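Local coordinates for protein hydrolase, isochorismatase family (Pseudomonas putida, PDB 4L07) that is a maleamate amidase, hydrolysing the amide of maleamate and so probably releasing its nitrogen as ammonia during the microbial breakdown of N-heterocycles, at residues V27-G32 against C170-A175; K52-L57 against L165-C170; I70-H73 against M79-W82; T138-G143 against L200-S205. All blocks are in the same frame, centred on the assembly; numbering follows the deposited sequence.

Contact 1: residues V27-G32 against C170-A175. With SO4 (sulfate ion), chain C.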
loop_
_atom_site.group_PDB
_atom_site.type_symbol
_atom_site.label_atom_id
_atom_site.label_comp_id
_atom_site.label_asym_id
_atom_site.label_seq_id
_atom_site.Cartn_x
_atom_site.Cartn_y
_atom_site.Cartn_z
ATOM N N VAL A 27 -13.687 3.349 -13.980
ATOM C CA VAL A 27 -13.727 2.198 -13.080
ATOM C C VAL A 27 -14.683 1.098 -13.542
ATOM O O VAL A 27 -15.905 1.266 -13.499
ATOM C CB VAL A 27 -14.112 2.628 -11.642
ATOM C CG1 VAL A 27 -14.084 1.437 -10.697
ATOM C CG2 VAL A 27 -13.188 3.729 -11.149
ATOM N N ASP A 28 -14.110 -0.023 -13.986
ATOM C CA ASP A 28 -14.851 -1.273 -14.204
ATOM C C ASP A 28 -16.061 -1.161 -15.137
ATOM O O ASP A 28 -17.097 -1.790 -14.884
ATOM C CB ASP A 28 -15.296 -1.888 -12.865
ATOM C CG ASP A 28 -14.128 -2.229 -11.953
ATOM O OD1 ASP A 28 -12.971 -2.263 -12.433
ATOM O OD2 ASP A 28 -14.372 -2.486 -10.750
ATOM N N PHE A 29 -15.935 -0.381 -16.208
ATOM C CA PHE A 29 -16.908 -0.455 -17.303
ATOM C C PHE A 29 -16.547 -1.651 -18.203
ATOM O O PHE A 29 -16.325 -1.503 -19.408
ATOM C CB PHE A 29 -16.982 0.854 -18.111
ATOM C CG PHE A 29 -17.940 1.891 -17.553
ATOM C CD1 PHE A 29 -19.048 1.524 -16.785
ATOM C CD2 PHE A 29 -17.754 3.240 -17.845
ATOM C CE1 PHE A 29 -19.924 2.490 -16.294
ATOM C CE2 PHE A 29 -18.625 4.210 -17.359
ATOM C CZ PHE A 29 -19.713 3.832 -16.580
ATOM N N SER A 30 -16.465 -2.827 -17.589
ATOM C CA SER A 30 -16.272 -4.093 -18.298
ATOM C C SER A 30 -17.640 -4.703 -18.577
ATOM O O SER A 30 -18.626 -4.329 -17.938
ATOM C CB SER A 30 -15.419 -5.050 -17.464
ATOM O OG SER A 30 -16.088 -5.427 -16.274
ATOM N N TYR A 31 -17.710 -5.635 -19.524
ATOM C CA TYR A 31 -18.991 -6.264 -19.868
ATOM C C TYR A 31 -19.671 -6.929 -18.666
ATOM O O TYR A 31 -20.892 -6.939 -18.569
ATOM C CB TYR A 31 -18.827 -7.259 -21.020
ATOM C CG TYR A 31 -18.527 -6.589 -22.343
ATOM C CD1 TYR A 31 -19.476 -5.769 -22.966
ATOM C CD2 TYR A 31 -17.295 -6.763 -22.972
ATOM C CE1 TYR A 31 -19.202 -5.151 -24.179
ATOM C CE2 TYR A 31 -17.012 -6.143 -24.178
ATOM C CZ TYR A 31 -17.972 -5.344 -24.778
ATOM O OH TYR A 31 -17.689 -4.735 -25.978
ATOM N N GLY A 32 -18.873 -7.472 -17.750
ATOM C CA GLY A 32 -19.397 -8.081 -16.525
ATOM C C GLY A 32 -20.258 -7.132 -15.706
ATOM O O GLY A 32 -21.166 -7.568 -14.996
ATOM N N CYS A 170 -21.973 9.879 -15.041
ATOM C CA CYS A 170 -21.014 8.897 -15.559
ATOM C C CYS A 170 -20.869 7.692 -14.629
ATOM O O CYS A 170 -20.050 6.795 -14.868
ATOM C CB CYS A 170 -19.646 9.548 -15.730
ATOM S SG CYS A 170 -19.600 10.787 -17.029
ATOM N N CYS A 171 -21.673 7.684 -13.573
ATOM C CA CYS A 171 -21.626 6.640 -12.566
ATOM C C CYS A 171 -22.907 5.818 -12.620
ATOM O O CYS A 171 -24.005 6.371 -12.536
ATOM C CB CYS A 171 -21.432 7.270 -11.187
ATOM S SG CYS A 171 -19.846 8.128 -10.993
ATOM N N ALA A 172 -22.759 4.505 -12.775
ATOM C CA ALA A 172 -23.900 3.590 -12.848
ATOM C C ALA A 172 -23.972 2.721 -11.593
ATOM O O ALA A 172 -22.947 2.395 -10.991
ATOM C CB ALA A 172 -23.798 2.724 -14.095
ATOM N N ASP A 173 -25.184 2.350 -11.195
ATOM C CA ASP A 173 -25.366 1.438 -10.070
ATOM C C ASP A 173 -26.578 0.525 -10.274
ATOM O O ASP A 173 -27.361 0.709 -11.228
ATOM C CB ASP A 173 -25.484 2.230 -8.760
ATOM C CG ASP A 173 -24.963 1.456 -7.557
ATOM O OD1 ASP A 173 -25.023 0.207 -7.570
ATOM O OD2 ASP A 173 -24.493 2.101 -6.593
ATOM N N ARG A 174 -26.720 -0.452 -9.380
ATOM C CA ARG A 174 -27.781 -1.462 -9.429
ATOM C C ARG A 174 -29.110 -0.956 -8.909
ATOM O O ARG A 174 -30.152 -1.531 -9.211
ATOM C CB ARG A 174 -27.380 -2.693 -8.618
ATOM C CG ARG A 174 -26.214 -3.426 -9.230
ATOM C CD ARG A 174 -25.760 -4.629 -8.435
ATOM N NE ARG A 174 -24.589 -5.188 -9.096
ATOM C CZ ARG A 174 -23.335 -4.839 -8.825
ATOM N NH1 ARG A 174 -23.077 -3.945 -7.871
ATOM N NH2 ARG A 174 -22.339 -5.389 -9.510
ATOM N N ALA A 175 -29.059 0.105 -8.109
ATOM C CA ALA A 175 -30.247 0.680 -7.476
ATOM C C ALA A 175 -29.983 2.129 -7.119
ATOM O O ALA A 175 -28.834 2.520 -6.890
ATOM C CB ALA A 175 -30.629 -0.114 -6.234
HETATM S S SO4 C . -19.239 -3.219 -7.538
HETATM O O1 SO4 C . -20.331 -3.753 -8.393
HETATM O O2 SO4 C . -19.015 -1.794 -7.813
HETATM O O3 SO4 C . -19.617 -3.370 -6.116
HETATM O O4 SO4 C . -17.976 -3.973 -7.772
#
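Phe29 reaches towards Cys170 and Ala172 across the carboxyl-terminal edge of the parallel sheet of this alpha/beta isochorismatase fold, where the chain leaves two strands that flank strand 138-144. The apolar part of the contact is small and depends on one ring. Phe29 is the centre of an inverse gamma turn, and its CG stands anti to the carbonyl carbon (chi1 -87°), which sends the ring towards 170-175. The methyl of Ala172 lies at the ring edge, near its plane, with CB 4.5 Å from Phe29 CE1. The carbonyl O of Cys170 is nearer, 3.4 Å from Phe29 CZ, and approaches the ring obliquely.

Polar interactions run within each segment or outward, and no hydrogen bond spans the two. The backbone N of Arg174 donates to Asp173 OD1 over 2.6 Å, on the anti side of the carboxylate, while Asp173 OD2 is hydrogen-bonded to Ser147 OG. On the other segment, Asp28 OD2 forms a salt bridge with Lys116, and the Asp28 side chain touches Cys149, an arrangement consistent with the Asp-Lys-Cys triad of this hydrolase family.

A third kind of interaction is made by Arg174, whose chain is extended from CG to NE. It meets a sulfate, probably from the crystallisation liquor, that is also hydrogen-bonded by Thr145 and Cys149 of the same chain and by Lys189 of the second subunit. The guanidinium presents its edge, with the sulfur in its plane, and O1 accepts one N-H from each of Arg174 NH1 and NH2, both 2.8 Å away, at 142° and 141°.

Contact 2: residues K52-L57 against L165-C170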
loop_
_atom_site.group_PDB
_atom_site.type_symbol
_atom_site.label_atom_id
_atom_site.label_comp_id
_atom_site.label_asym_id
_atom_site.label_seq_id
_atom_site.Cartn_x
_atom_site.Cartn_y
_atom_site.Cartn_z
ATOM N N LYS A 52 -17.402 8.343 -22.504
ATOM C CA LYS A 52 -16.684 8.348 -23.789
ATOM C C LYS A 52 -16.329 9.773 -24.228
ATOM O O LYS A 52 -15.221 10.024 -24.699
ATOM C CB LYS A 52 -17.486 7.632 -24.882
ATOM C CG LYS A 52 -16.761 7.549 -26.225
ATOM C CD LYS A 52 -17.550 6.738 -27.242
ATOM C CE LYS A 52 -16.855 6.697 -28.602
ATOM N NZ LYS A 52 -16.650 8.053 -29.195
ATOM N N GLU A 53 -17.270 10.701 -24.057
ATOM C CA GLU A 53 -17.044 12.108 -24.396
ATOM C C GLU A 53 -15.900 12.710 -23.577
ATOM O O GLU A 53 -15.022 13.382 -24.121
ATOM C CB GLU A 53 -18.329 12.921 -24.209
ATOM C CG GLU A 53 -19.474 12.478 -25.106
ATOM C CD GLU A 53 -20.721 13.333 -24.957
ATOM O OE1 GLU A 53 -21.111 13.653 -23.809
ATOM O OE2 GLU A 53 -21.321 13.677 -25.997
ATOM N N ILE A 54 -15.912 12.449 -22.273
ATOM C CA ILE A 54 -14.859 12.912 -21.374
ATOM C C ILE A 54 -13.494 12.335 -21.762
ATOM O O ILE A 54 -12.511 13.077 -21.881
ATOM C CB ILE A 54 -15.198 12.589 -19.896
ATOM C CG1 ILE A 54 -16.367 13.460 -19.417
ATOM C CG2 ILE A 54 -13.986 12.804 -18.999
ATOM C CD1 ILE A 54 -16.851 13.135 -18.012
ATOM N N CYS A 55 -13.446 11.020 -21.960
ATOM C CA CYS A 55 -12.206 10.323 -22.319
ATOM C C CYS A 55 -11.667 10.783 -23.675
ATOM O O CYS A 55 -10.468 11.025 -23.812
ATOM C CB CYS A 55 -12.411 8.810 -22.313
ATOM S SG CYS A 55 -12.645 8.098 -20.664
ATOM N N ASP A 56 -12.553 10.921 -24.663
ATOM C CA ASP A 56 -12.144 11.421 -25.986
ATOM C C ASP A 56 -11.488 12.797 -25.917
ATOM O O ASP A 56 -10.468 13.032 -26.571
ATOM C CB ASP A 56 -13.317 11.432 -26.978
ATOM C CG ASP A 56 -13.707 10.040 -27.443
ATOM O OD1 ASP A 56 -13.038 9.057 -27.060
ATOM O OD2 ASP A 56 -14.694 9.915 -28.199
ATOM N N LEU A 57 -12.064 13.699 -25.119
ATOM C CA LEU A 57 -11.496 15.030 -24.931
ATOM C C LEU A 57 -10.153 14.951 -24.200
ATOM O O LEU A 57 -9.155 15.491 -24.672
ATOM C CB LEU A 57 -12.456 15.935 -24.150
ATOM C CG LEU A 57 -12.584 17.443 -24.438
ATOM C CD1 LEU A 57 -12.889 18.199 -23.153
ATOM C CD2 LEU A 57 -11.399 18.078 -25.158
ATOM N N LEU A 165 -12.916 14.699 -8.644
ATOM C CA LEU A 165 -14.183 15.127 -9.234
ATOM C C LEU A 165 -14.963 13.907 -9.713
ATOM O O LEU A 165 -14.396 12.998 -10.328
ATOM C CB LEU A 165 -13.922 16.071 -10.416
ATOM C CG LEU A 165 -12.992 17.273 -10.180
ATOM C CD1 LEU A 165 -12.758 18.031 -11.483
ATOM C CD2 LEU A 165 -13.556 18.214 -9.118
ATOM N N VAL A 166 -16.263 13.885 -9.435
ATOM C CA VAL A 166 -17.105 12.774 -9.850
ATOM C C VAL A 166 -18.339 13.256 -10.627
ATOM O O VAL A 166 -19.262 13.817 -10.035
ATOM C CB VAL A 166 -17.484 11.856 -8.654
ATOM C CG1 VAL A 166 -18.075 12.653 -7.512
ATOM C CG2 VAL A 166 -18.433 10.744 -9.080
ATOM N N PRO A 167 -18.340 13.057 -11.957
ATOM C CA PRO A 167 -19.544 13.360 -12.736
ATOM C C PRO A 167 -20.607 12.293 -12.504
ATOM O O PRO A 167 -20.452 11.149 -12.933
ATOM C CB PRO A 167 -19.047 13.346 -14.188
ATOM C CG PRO A 167 -17.802 12.525 -14.173
ATOM C CD PRO A 167 -17.191 12.709 -12.813
ATOM N N ALA A 168 -21.678 12.682 -11.815
ATOM C CA ALA A 168 -22.733 11.760 -11.393
ATOM C C ALA A 168 -23.370 11.024 -12.570
ATOM O O ALA A 168 -23.734 9.851 -12.455
ATOM C CB ALA A 168 -23.793 12.506 -10.590
ATOM N N ASP A 169 -23.475 11.714 -13.705
ATOM C CA ASP A 169 -24.067 11.130 -14.909
ATOM C C ASP A 169 -23.130 10.163 -15.643
ATOM O O ASP A 169 -23.457 9.683 -16.728
ATOM C CB ASP A 169 -24.604 12.227 -15.851
ATOM C CG ASP A 169 -23.519 13.161 -16.361
ATOM O OD1 ASP A 169 -23.684 13.703 -17.476
ATOM O OD2 ASP A 169 -22.505 13.369 -15.662
ATOM N N CYS A 170 -21.973 9.879 -15.041
ATOM C CA CYS A 170 -21.014 8.897 -15.559
ATOM C C CYS A 170 -20.869 7.692 -14.629
ATOM O O CYS A 170 -20.050 6.795 -14.868
ATOM C CB CYS A 170 -19.646 9.548 -15.730
ATOM S SG CYS A 170 -19.600 10.787 -17.029
#
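Ile54 projects from helix 52-57 towards Pro167 and Cys170, and the terminal methyl does all the touching. Its CB stands well back, 5.6 Å from Cys170 SG, and carries two branches that go different ways. CG2 is anti to the backbone N and meets nothing of 165-170. CG1 takes the position anti to the carbonyl carbon (chi1 -70°), and because the next torsion is extended at 175°, CD1 is carried straight on to the strand. CG1 itself still remains 4.8 Å from Cys170 SG.

Helix 45-60 belongs to a beta-alpha-beta crossover between strands 22-27 and 65-70, and here it lies against one face of the parallel sheet, near the end of strand 163-172. Ile54 also meets Ile24 of that sheet and Ile199 of helix 196-207, which places it in the apolar layer shared by sheet and helices.

At the tip, CD1 of Ile54 lies 3.7 Å from Cys170 SG and 4.0 Å from Pro167 CG. These two partners are themselves 3.8 Å apart, SG to CG, and the three atoms form a nearly equilateral triangle. A 3-10 turn brings the pair together: Cys170 N bonds Pro167 O over 2.9 Å, folding the cysteine back beside the proline ring. The outer face of the helix is polar instead, with Lys52 NZ bridging to the syn lone pair of Asp56 OD2 one turn on.

Contact 3: residues I70-H73 against M79-W82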
loop_
_atom_site.group_PDB
_atom_site.type_symbol
_atom_site.label_atom_id
_atom_site.label_comp_id
_atom_site.label_asym_id
_atom_site.label_seq_id
_atom_site.Cartn_x
_atom_site.Cartn_y
_atom_site.Cartn_z
ATOM N N ILE A 70 -11.790 -5.703 -12.967
ATOM C CA ILE A 70 -11.586 -6.774 -12.003
ATOM C C ILE A 70 -11.456 -8.083 -12.784
ATOM O O ILE A 70 -12.356 -8.453 -13.546
ATOM C CB ILE A 70 -12.771 -6.886 -11.010
ATOM C CG1 ILE A 70 -12.856 -5.635 -10.114
ATOM C CG2 ILE A 70 -12.647 -8.160 -10.180
ATOM C CD1 ILE A 70 -14.139 -5.527 -9.303
ATOM N N ALA A 71 -10.338 -8.778 -12.598
ATOM C CA ALA A 71 -10.123 -10.078 -13.239
ATOM C C ALA A 71 -9.342 -11.009 -12.320
ATOM O O ALA A 71 -8.398 -10.570 -11.658
ATOM C CB ALA A 71 -9.383 -9.902 -14.557
ATOM N N TYR A 72 -9.747 -12.279 -12.281
ATOM C CA TYR A 72 -9.109 -13.302 -11.437
ATOM C C TYR A 72 -8.587 -14.504 -12.200
ATOM O O TYR A 72 -9.190 -14.951 -13.174
ATOM C CB TYR A 72 -10.083 -13.840 -10.388
ATOM C CG TYR A 72 -10.690 -12.768 -9.542
ATOM C CD1 TYR A 72 -9.943 -12.132 -8.554
ATOM C CD2 TYR A 72 -12.008 -12.368 -9.744
ATOM C CE1 TYR A 72 -10.496 -11.126 -7.781
ATOM C CE2 TYR A 72 -12.572 -11.365 -8.976
ATOM C CZ TYR A 72 -11.810 -10.754 -7.993
ATOM O OH TYR A 72 -12.354 -9.756 -7.230
ATOM N N HIS A 73 -7.467 -15.040 -11.722
ATOM C CA HIS A 73 -7.066 -16.391 -12.078
ATOM C C HIS A 73 -7.824 -17.325 -11.182
ATOM O O HIS A 73 -8.100 -16.981 -10.028
ATOM C CB HIS A 73 -5.566 -16.574 -11.880
ATOM C CG HIS A 73 -4.729 -15.665 -12.735
ATOM N ND1 HIS A 73 -4.650 -15.799 -14.074
ATOM C CD2 HIS A 73 -3.909 -14.590 -12.397
ATOM C CE1 HIS A 73 -3.829 -14.854 -14.568
ATOM N NE2 HIS A 73 -3.375 -14.117 -13.539
ATOM N N MET A 79 -8.553 -17.688 -2.314
ATOM C CA MET A 79 -7.599 -16.937 -1.497
ATOM C C MET A 79 -8.126 -15.588 -1.007
ATOM O O MET A 79 -7.594 -15.034 -0.045
ATOM C CB MET A 79 -6.303 -16.698 -2.274
ATOM C CG MET A 79 -5.661 -17.954 -2.832
ATOM S SD MET A 79 -4.000 -17.572 -3.418
ATOM C CE MET A 79 -3.460 -19.188 -3.959
ATOM N N LEU A 80 -9.138 -15.047 -1.679
ATOM C CA LEU A 80 -9.581 -13.676 -1.403
ATOM C C LEU A 80 -10.964 -13.642 -0.744
ATOM O O LEU A 80 -11.968 -13.985 -1.379
ATOM C CB LEU A 80 -9.573 -12.837 -2.682
ATOM C CG LEU A 80 -8.241 -12.618 -3.401
ATOM C CD1 LEU A 80 -8.471 -12.146 -4.830
ATOM C CD2 LEU A 80 -7.348 -11.647 -2.630
ATOM N N PRO A 81 -11.024 -13.220 0.532
ATOM C CA PRO A 81 -12.297 -13.275 1.249
ATOM C C PRO A 81 -13.384 -12.349 0.700
ATOM O O PRO A 81 -14.552 -12.575 0.990
ATOM C CB PRO A 81 -11.923 -12.900 2.689
ATOM C CG PRO A 81 -10.651 -12.137 2.564
ATOM C CD PRO A 81 -9.924 -12.755 1.401
ATOM N N TRP A 82 -13.026 -11.332 -0.088
ATOM C CA TRP A 82 -14.061 -10.509 -0.720
ATOM C C TRP A 82 -15.001 -11.348 -1.557
ATOM O O TRP A 82 -16.208 -11.080 -1.610
ATOM C CB TRP A 82 -13.460 -9.366 -1.533
ATOM C CG TRP A 82 -14.509 -8.444 -2.098
ATOM C CD1 TRP A 82 -15.538 -7.801 -1.408
ATOM C CD2 TRP A 82 -14.656 -8.020 -3.491
ATOM N NE1 TRP A 82 -16.303 -7.044 -2.262
ATOM C CE2 TRP A 82 -15.822 -7.128 -3.527
ATOM C CE3 TRP A 82 -13.967 -8.284 -4.672
ATOM C CZ2 TRP A 82 -16.264 -6.543 -4.707
ATOM C CZ3 TRP A 82 -14.418 -7.680 -5.854
ATOM C CH2 TRP A 82 -15.540 -6.831 -5.868
#
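Tyr72 and Trp82 make the tight part of this contact, their side chains crossing at about a right angle. The phenol oxygen lies in the plane of the indole, at its edge, with Tyr72 OH 3.2 Å from Trp82 CZ3 and 3.4 Å from CE3. No hydrogen bond is made there; the hydroxyl is bonded to the backbone O of Lys117. Ile70 points head-on at the indole, its CD1 3.9 Å from Trp82 CH2, next along the same edge and also near the ring plane. The indole is delivered to both by its first torsion, CG anti to the backbone N (chi1 -175°). Leu80 completes the packing: its CD1 meets Tyr72 CE1 obliquely at 3.7 Å. A phenylalanine in place of Tyr72 would probably leave the Lys117 carbonyl without its mate and open a gap beside the edge of Trp82.

Between the two segments the outer part is looser. His73 and Met79 do not meet across it, and they are partly covered by Val113 and Thr134 of the third subunit; His73 stacks on Tyr94, and its backbone N is hydrogen-bonded to Glu76 OE2.

Both segments belong to the loop that leaves strand 65-70 and returns at helix 82-85. Ile70, at the strand end, also rests on Lys116 of strand 112-116, while Leu80 packs on Leu130 of the third subunit and Trp82 on Val158, in helix 146-159 of the second.

Contact 4: residues T138-G143 against L200-S205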
loop_
_atom_site.group_PDB
_atom_site.type_symbol
_atom_site.label_atom_id
_atom_site.label_comp_id
_atom_site.label_asym_id
_atom_site.label_seq_id
_atom_site.Cartn_x
_atom_site.Cartn_y
_atom_site.Cartn_z
ATOM N N THR A 138 -5.327 16.098 -10.138
ATOM C CA THR A 138 -6.788 16.060 -10.086
ATOM C C THR A 138 -7.281 14.879 -10.909
ATOM O O THR A 138 -6.894 14.720 -12.073
ATOM C CB THR A 138 -7.405 17.362 -10.642
ATOM O OG1 THR A 138 -6.769 18.492 -10.036
ATOM C CG2 THR A 138 -8.911 17.420 -10.360
ATOM N N VAL A 139 -8.123 14.044 -10.303
ATOM C CA VAL A 139 -8.685 12.892 -11.006
ATOM C C VAL A 139 -10.187 13.045 -11.189
ATOM O O VAL A 139 -10.881 13.580 -10.313
ATOM C CB VAL A 139 -8.344 11.534 -10.338
ATOM C CG1 VAL A 139 -6.835 11.290 -10.358
ATOM C CG2 VAL A 139 -8.884 11.448 -8.912
ATOM N N VAL A 140 -10.675 12.607 -12.345
ATOM C CA VAL A 140 -12.111 12.509 -12.577
ATOM C C VAL A 140 -12.468 11.024 -12.570
ATOM O O VAL A 140 -11.910 10.224 -13.340
ATOM C CB VAL A 140 -12.584 13.212 -13.876
ATOM C CG1 VAL A 140 -11.850 14.529 -14.105
ATOM C CG2 VAL A 140 -12.446 12.302 -15.070
ATOM N N VAL A 141 -13.368 10.653 -11.669
ATOM C CA VAL A 141 -13.724 9.254 -11.494
ATOM C C VAL A 141 -15.102 8.980 -12.091
ATOM O O VAL A 141 -16.059 9.701 -11.817
ATOM C CB VAL A 141 -13.670 8.823 -10.010
ATOM C CG1 VAL A 141 -13.929 7.327 -9.875
ATOM C CG2 VAL A 141 -12.318 9.166 -9.398
ATOM N N THR A 142 -15.169 7.935 -12.911
ATOM C CA THR A 142 -16.391 7.475 -13.570
ATOM C C THR A 142 -16.449 5.951 -13.442
ATOM O O THR A 142 -15.463 5.329 -13.056
ATOM C CB THR A 142 -16.380 7.825 -15.078
ATOM O OG1 THR A 142 -15.355 7.069 -15.747
ATOM C CG2 THR A 142 -16.124 9.314 -15.304
ATOM N N GLY A 143 -17.591 5.343 -13.752
ATOM C CA GLY A 143 -17.657 3.888 -13.802
ATOM C C GLY A 143 -18.814 3.206 -13.096
ATOM O O GLY A 143 -19.871 3.799 -12.894
ATOM N N LEU A 200 -16.264 18.566 -19.073
ATOM C CA LEU A 200 -15.831 18.866 -20.443
ATOM C C LEU A 200 -15.363 20.312 -20.591
ATOM O O LEU A 200 -14.296 20.563 -21.144
ATOM C CB LEU A 200 -16.942 18.550 -21.450
ATOM C CG LEU A 200 -17.342 17.084 -21.635
ATOM C CD1 LEU A 200 -18.659 16.994 -22.397
ATOM C CD2 LEU A 200 -16.249 16.268 -22.321
ATOM N N LYS A 201 -16.159 21.249 -20.073
ATOM C CA LYS A 201 -15.823 22.671 -20.089
ATOM C C LYS A 201 -14.536 22.922 -19.309
ATOM O O LYS A 201 -13.666 23.669 -19.760
ATOM C CB LYS A 201 -16.986 23.493 -19.515
ATOM C CG LYS A 201 -16.787 25.002 -19.521
ATOM C CD LYS A 201 -18.015 25.711 -18.967
ATOM C CE LYS A 201 -17.734 27.171 -18.645
ATOM N NZ LYS A 201 -17.644 28.012 -19.871
ATOM N N TRP A 202 -14.415 22.269 -18.152
ATOM C CA TRP A 202 -13.233 22.387 -17.301
ATOM C C TRP A 202 -11.967 21.888 -17.961
ATOM O O TRP A 202 -10.931 22.549 -17.883
ATOM C CB TRP A 202 -13.462 21.689 -15.955
ATOM C CG TRP A 202 -12.221 21.655 -15.097
ATOM C CD1 TRP A 202 -11.570 22.729 -14.501
ATOM C CD2 TRP A 202 -11.418 20.477 -14.737
ATOM N NE1 TRP A 202 -10.459 22.308 -13.816
ATOM C CE2 TRP A 202 -10.310 20.973 -13.917
ATOM C CE3 TRP A 202 -11.506 19.111 -15.001
ATOM C CZ2 TRP A 202 -9.347 20.124 -13.392
ATOM C CZ3 TRP A 202 -10.529 18.266 -14.471
ATOM C CH2 TRP A 202 -9.477 18.763 -13.683
ATOM N N LEU A 203 -12.034 20.733 -18.629
ATOM C CA LEU A 203 -10.861 20.187 -19.328
ATOM C C LEU A 203 -10.373 21.126 -20.440
ATOM O O LEU A 203 -9.170 21.351 -20.584
ATOM C CB LEU A 203 -11.135 18.782 -19.881
ATOM C CG LEU A 203 -11.378 17.653 -18.870
ATOM C CD1 LEU A 203 -11.879 16.393 -19.561
ATOM C CD2 LEU A 203 -10.131 17.364 -18.042
ATOM N N ARG A 204 -11.311 21.685 -21.204
ATOM C CA ARG A 204 -10.979 22.676 -22.242
ATOM C C ARG A 204 -10.309 23.902 -21.634
ATOM O O ARG A 204 -9.347 24.439 -22.195
ATOM C CB ARG A 204 -12.225 23.087 -23.036
ATOM C CG ARG A 204 -12.783 21.973 -23.900
ATOM C CD ARG A 204 -13.817 22.476 -24.897
ATOM N NE ARG A 204 -14.332 21.382 -25.723
ATOM C CZ ARG A 204 -13.746 20.914 -26.825
ATOM N NH1 ARG A 204 -12.604 21.434 -27.267
ATOM N NH2 ARG A 204 -14.306 19.913 -27.492
ATOM N N SER A 205 -10.810 24.323 -20.473
ATOM C CA SER A 205 -10.261 25.467 -19.756
ATOM C C SER A 205 -8.811 25.251 -19.297
ATOM O O SER A 205 -7.973 26.135 -19.481
ATOM C CB SER A 205 -11.153 25.843 -18.573
ATOM O OG SER A 205 -10.718 27.050 -17.985
#
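Strand 138-143 and helix 200-205 meet through Thr138, Val140 and Trp202 while their backbones stay apart, the nearest CA atoms being those of Val140 and Leu203 at 10.3 Å. The indole of Trp202 fills the interval. With chi1 at 174° it swings out opposite the backbone N, carrying the six-membered ring from the helix to the sheet. Thr138 faces it from the opposite direction: CG2 is 3.6 Å from Trp202 CH2, and CB is 3.9 Å from the same atom. Val140 instead slides past the indole, with CG1 4.0 Å from Trp202 CZ3. Both methyls approach the ring obliquely.

The threonine divides its chemistry. Its methyl goes to the indole, while OG1 accepts a hydrogen bond from the backbone N of Gly19. Trp202 is likewise shared, making a cation-pi contact with Arg18 and packing on Pro22 and on Leu165 of the next strand. An alanine at Trp202 is likely to leave a gap between helix and sheet and to deprive Arg18 of its aromatic partner.

In the alpha/beta fold this is the last helix, 196-207, laid over the face of the parallel sheet at strand 138-144; Val139 and Val141 turn to the other face, against helix 146-159. No hydrogen bond joins the two segments, so the fit between them rests on burial of methyls against an aromatic ring, while their polar partners lie outside the pair.

In the fold
Contacts 2 and 4 are the most closely coupled, their centres 6 Å apart on one sheet face; strands 163-172 and 138-144 join them directly, with Leu165 N 2.9 Å from Val139 O. Contact 1 extends this framework to the carboxyl-terminal edge: it shares Cys170 with contact 2, and Phe29 CZ lies 3.5 Å from Gly143 CA of contact 4. Contact 3 is remote from contact 4 (centres 30 Å apart) but meets contact 1, where Ile70 CD1 is 3.4 Å from Asp28 OD2. The sulfate held by Arg174 also lies about 4 Å from the nearest atom of Trp82, so contacts 1 and 3 flank the same probable active-site pocket.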